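Local coordinates for protein HupZ (Streptococcus sp. 'group A', PDB 5ESC) that degrades heme in vitro and has the dimeric split-barrel fold of the pyridoxamine 5'-phosphate oxidase family, at residues R32-W37 / F42-N47. Sequence-based numbering, arbitrary orientation.
Sequences RSMRLW and FIYNEN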
loop_
_atom_site.group_PDB
_atom_site.type_symbol
_atom_site.label_atom_id
_atom_site.label_comp_id
_atom_site.label_asym_id
_atom_site.label_seq_id
_atom_site.Cartn_x
_atom_site.Cartn_y
_atom_site.Cartn_z
ATOM N N ARG A 32 10.440 -0.670 -5.524
ATOM C CA ARG A 32 10.935 -1.926 -5.977
ATOM C C ARG A 32 12.337 -2.288 -5.448
ATOM O O ARG A 32 12.720 -3.398 -5.583
ATOM C CB ARG A 32 10.925 -1.993 -7.507
ATOM C CG ARG A 32 11.758 -0.988 -8.169
ATOM C CD ARG A 32 11.517 -1.144 -9.687
ATOM N NE ARG A 32 12.562 -0.423 -10.421
ATOM C CZ ARG A 32 13.743 -0.936 -10.806
ATOM N NH1 ARG A 32 14.075 -2.226 -10.588
ATOM N NH2 ARG A 32 14.602 -0.150 -11.445
ATOM N N SER A 33 13.109 -1.340 -4.921
ATOM C CA SER A 33 14.469 -1.635 -4.420
ATOM C C SER A 33 14.420 -1.978 -2.913
ATOM O O SER A 33 15.455 -2.124 -2.288
ATOM C CB SER A 33 15.358 -0.433 -4.502
ATOM O OG SER A 33 14.858 0.725 -3.830
ATOM N N MET A 34 13.221 -2.052 -2.329
ATOM C CA MET A 34 13.119 -2.316 -0.879
ATOM C C MET A 34 13.760 -3.695 -0.586
ATOM O O MET A 34 13.412 -4.686 -1.260
ATOM C CB MET A 34 11.715 -2.306 -0.438
ATOM C CG MET A 34 11.542 -2.424 1.136
ATOM S SD MET A 34 11.941 -0.930 2.057
ATOM C CE MET A 34 10.658 0.235 1.611
ATOM N N ARG A 35 14.667 -3.800 0.370
ATOM C CA ARG A 35 15.346 -5.065 0.658
ATOM C C ARG A 35 15.851 -5.128 2.072
ATOM O O ARG A 35 16.065 -4.094 2.676
ATOM C CB ARG A 35 16.536 -5.180 -0.262
ATOM C CG ARG A 35 17.533 -4.034 -0.252
ATOM C CD ARG A 35 18.316 -3.984 -1.588
ATOM N NE ARG A 35 19.387 -2.999 -1.592
ATOM C CZ ARG A 35 19.284 -1.718 -1.887
ATOM N NH1 ARG A 35 20.336 -0.940 -1.807
ATOM N NH2 ARG A 35 18.133 -1.184 -2.281
ATOM N N LEU A 36 16.168 -6.287 2.567
ATOM C CA LEU A 36 16.593 -6.424 3.947
ATOM C C LEU A 36 18.058 -6.082 4.088
ATOM O O LEU A 36 18.893 -6.481 3.274
ATOM C CB LEU A 36 16.354 -7.864 4.466
ATOM C CG LEU A 36 14.999 -8.316 4.888
ATOM C CD1 LEU A 36 14.923 -9.851 5.086
ATOM C CD2 LEU A 36 14.341 -7.581 6.063
ATOM N N TRP A 37 18.372 -5.343 5.161
ATOM C CA TRP A 37 19.710 -5.045 5.600
ATOM C C TRP A 37 20.112 -6.044 6.682
ATOM O O TRP A 37 21.277 -6.463 6.749
ATOM C CB TRP A 37 19.748 -3.642 6.223
ATOM C CG TRP A 37 21.121 -3.254 6.647
ATOM C CD1 TRP A 37 21.659 -3.339 7.923
ATOM C CD2 TRP A 37 22.191 -2.757 5.808
ATOM N NE1 TRP A 37 22.921 -2.937 7.904
ATOM C CE2 TRP A 37 23.310 -2.569 6.653
ATOM C CE3 TRP A 37 22.309 -2.467 4.457
ATOM C CZ2 TRP A 37 24.522 -2.069 6.204
ATOM C CZ3 TRP A 37 23.547 -1.982 3.979
ATOM C CH2 TRP A 37 24.612 -1.769 4.846
ATOM N N PHE A 42 15.143 -2.635 6.839
ATOM C CA PHE A 42 15.081 -2.657 5.394
ATOM C C PHE A 42 15.798 -1.418 4.929
ATOM O O PHE A 42 15.911 -0.419 5.687
ATOM C CB PHE A 42 13.656 -2.511 4.864
ATOM C CG PHE A 42 12.773 -3.701 5.005
ATOM C CD1 PHE A 42 12.639 -4.638 3.962
ATOM C CD2 PHE A 42 12.012 -3.891 6.170
ATOM C CE1 PHE A 42 11.792 -5.690 4.073
ATOM C CE2 PHE A 42 11.168 -4.986 6.281
ATOM C CZ PHE A 42 11.030 -5.869 5.227
ATOM N N ILE A 43 16.286 -1.405 3.696
ATOM C CA ILE A 43 16.760 -0.204 3.085
ATOM C C ILE A 43 16.084 -0.126 1.722
ATOM O O ILE A 43 15.657 -1.175 1.201
ATOM C CB ILE A 43 18.321 -0.058 2.968
ATOM C CG1 ILE A 43 19.041 -1.241 2.236
ATOM C CG2 ILE A 43 18.965 0.222 4.381
ATOM C CD1 ILE A 43 20.376 -0.887 1.706
ATOM N N TYR A 44 16.026 1.062 1.135
ATOM C CA TYR A 44 15.582 1.224 -0.245
ATOM C C TYR A 44 16.369 2.363 -0.879
ATOM O O TYR A 44 16.864 3.216 -0.171
ATOM C CB TYR A 44 14.041 1.426 -0.382
ATOM C CG TYR A 44 13.507 2.835 -0.113
ATOM C CD1 TYR A 44 13.136 3.223 1.150
ATOM C CD2 TYR A 44 13.376 3.759 -1.141
ATOM C CE1 TYR A 44 12.638 4.513 1.418
ATOM C CE2 TYR A 44 12.862 5.077 -0.878
ATOM C CZ TYR A 44 12.504 5.419 0.410
ATOM O OH TYR A 44 11.987 6.643 0.750
ATOM N N ASN A 45 16.475 2.392 -2.187
ATOM C CA ASN A 45 17.137 3.508 -2.874
ATOM C C ASN A 45 16.121 4.640 -3.182
ATOM O O ASN A 45 15.131 4.362 -3.855
ATOM C CB ASN A 45 17.716 2.985 -4.172
ATOM C CG ASN A 45 18.998 2.310 -3.992
ATOM O OD1 ASN A 45 19.124 1.483 -3.119
ATOM N ND2 ASN A 45 20.004 2.641 -4.841
ATOM N N GLU A 46 16.332 5.858 -2.698
ATOM C CA GLU A 46 15.391 6.940 -2.863
ATOM C C GLU A 46 15.928 7.755 -4.023
ATOM O O GLU A 46 16.961 8.374 -3.888
ATOM C CB GLU A 46 15.367 7.844 -1.637
ATOM C CG GLU A 46 14.437 9.026 -1.802
ATOM C CD GLU A 46 13.064 8.630 -2.314
ATOM O OE1 GLU A 46 12.884 8.683 -3.541
ATOM O OE2 GLU A 46 12.188 8.192 -1.477
ATOM N N ASN A 47 15.241 7.791 -5.128
ATOM C CA ASN A 47 15.750 8.480 -6.318
ATOM C C ASN A 47 14.984 9.774 -6.537
ATOM O O ASN A 47 15.190 10.455 -7.533
ATOM C CB ASN A 47 15.588 7.574 -7.535
ATOM C CG ASN A 47 16.436 6.307 -7.455
ATOM O OD1 ASN A 47 17.525 6.329 -6.887
ATOM N ND2 ASN A 47 15.902 5.180 -7.936
#
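R35 and I43 face each other as an antiparallel hydrogen-bonded pair. R35 N donates to I43 O, and I43 N donates to R35 O at 2.9 Å. Both side chains rise from the same face of the sheet. CD1 of I43 lies over one face of the R35 guanidinium, 3.5 Å from NH1. The R35 chain leaves with CG between the backbone N and carbonyl carbon (chi1 55°), then runs extended from CG to NE, which carries the guanidinium past I43 to N45. There NH1 and NH2 both grip N45 OD1, end-on and close to the guanidinium plane, each at 3.0 Å. The guanidinium and amide planes are turned 47° apart. NH2 also donates to S33 O at 2.8 Å, so three bonds fix the rotation of the group. N45 ND2 is held by A93 O, and N45 N donates to S33 OG. The W37 ring meets I43 obliquely, with CE3 3.7 Å from I43 CD1.

F42 packs between L36 and M34. L36 CD2 sits over one face of its ring, 3.8 Å from the centroid, a CH-pi contact. M34 crosses F42 at about a right angle; its chain bends at chi2 and chi3 and brings SD 3.6 Å from F42 CB. SD also makes a Met-aromatic contact with the F42 ring, meeting it obliquely, 4.9 Å from the centroid. M34 CE goes on to touch Y44 CD1.

The contact forms the beta hairpin of strands 35-38 and 41-46 in the antiparallel sheet of this split barrel, with 35-38 the outermost strand on that side of the sheet within this chain. Helix 88-97 packs against the R35 and I43 face: W96 makes a cation-pi contact with R35, and Y89 meets W37 edge-to-face. F42 meets F77 edge-to-face, and strand 106-117 continues the sheet beyond 41-46.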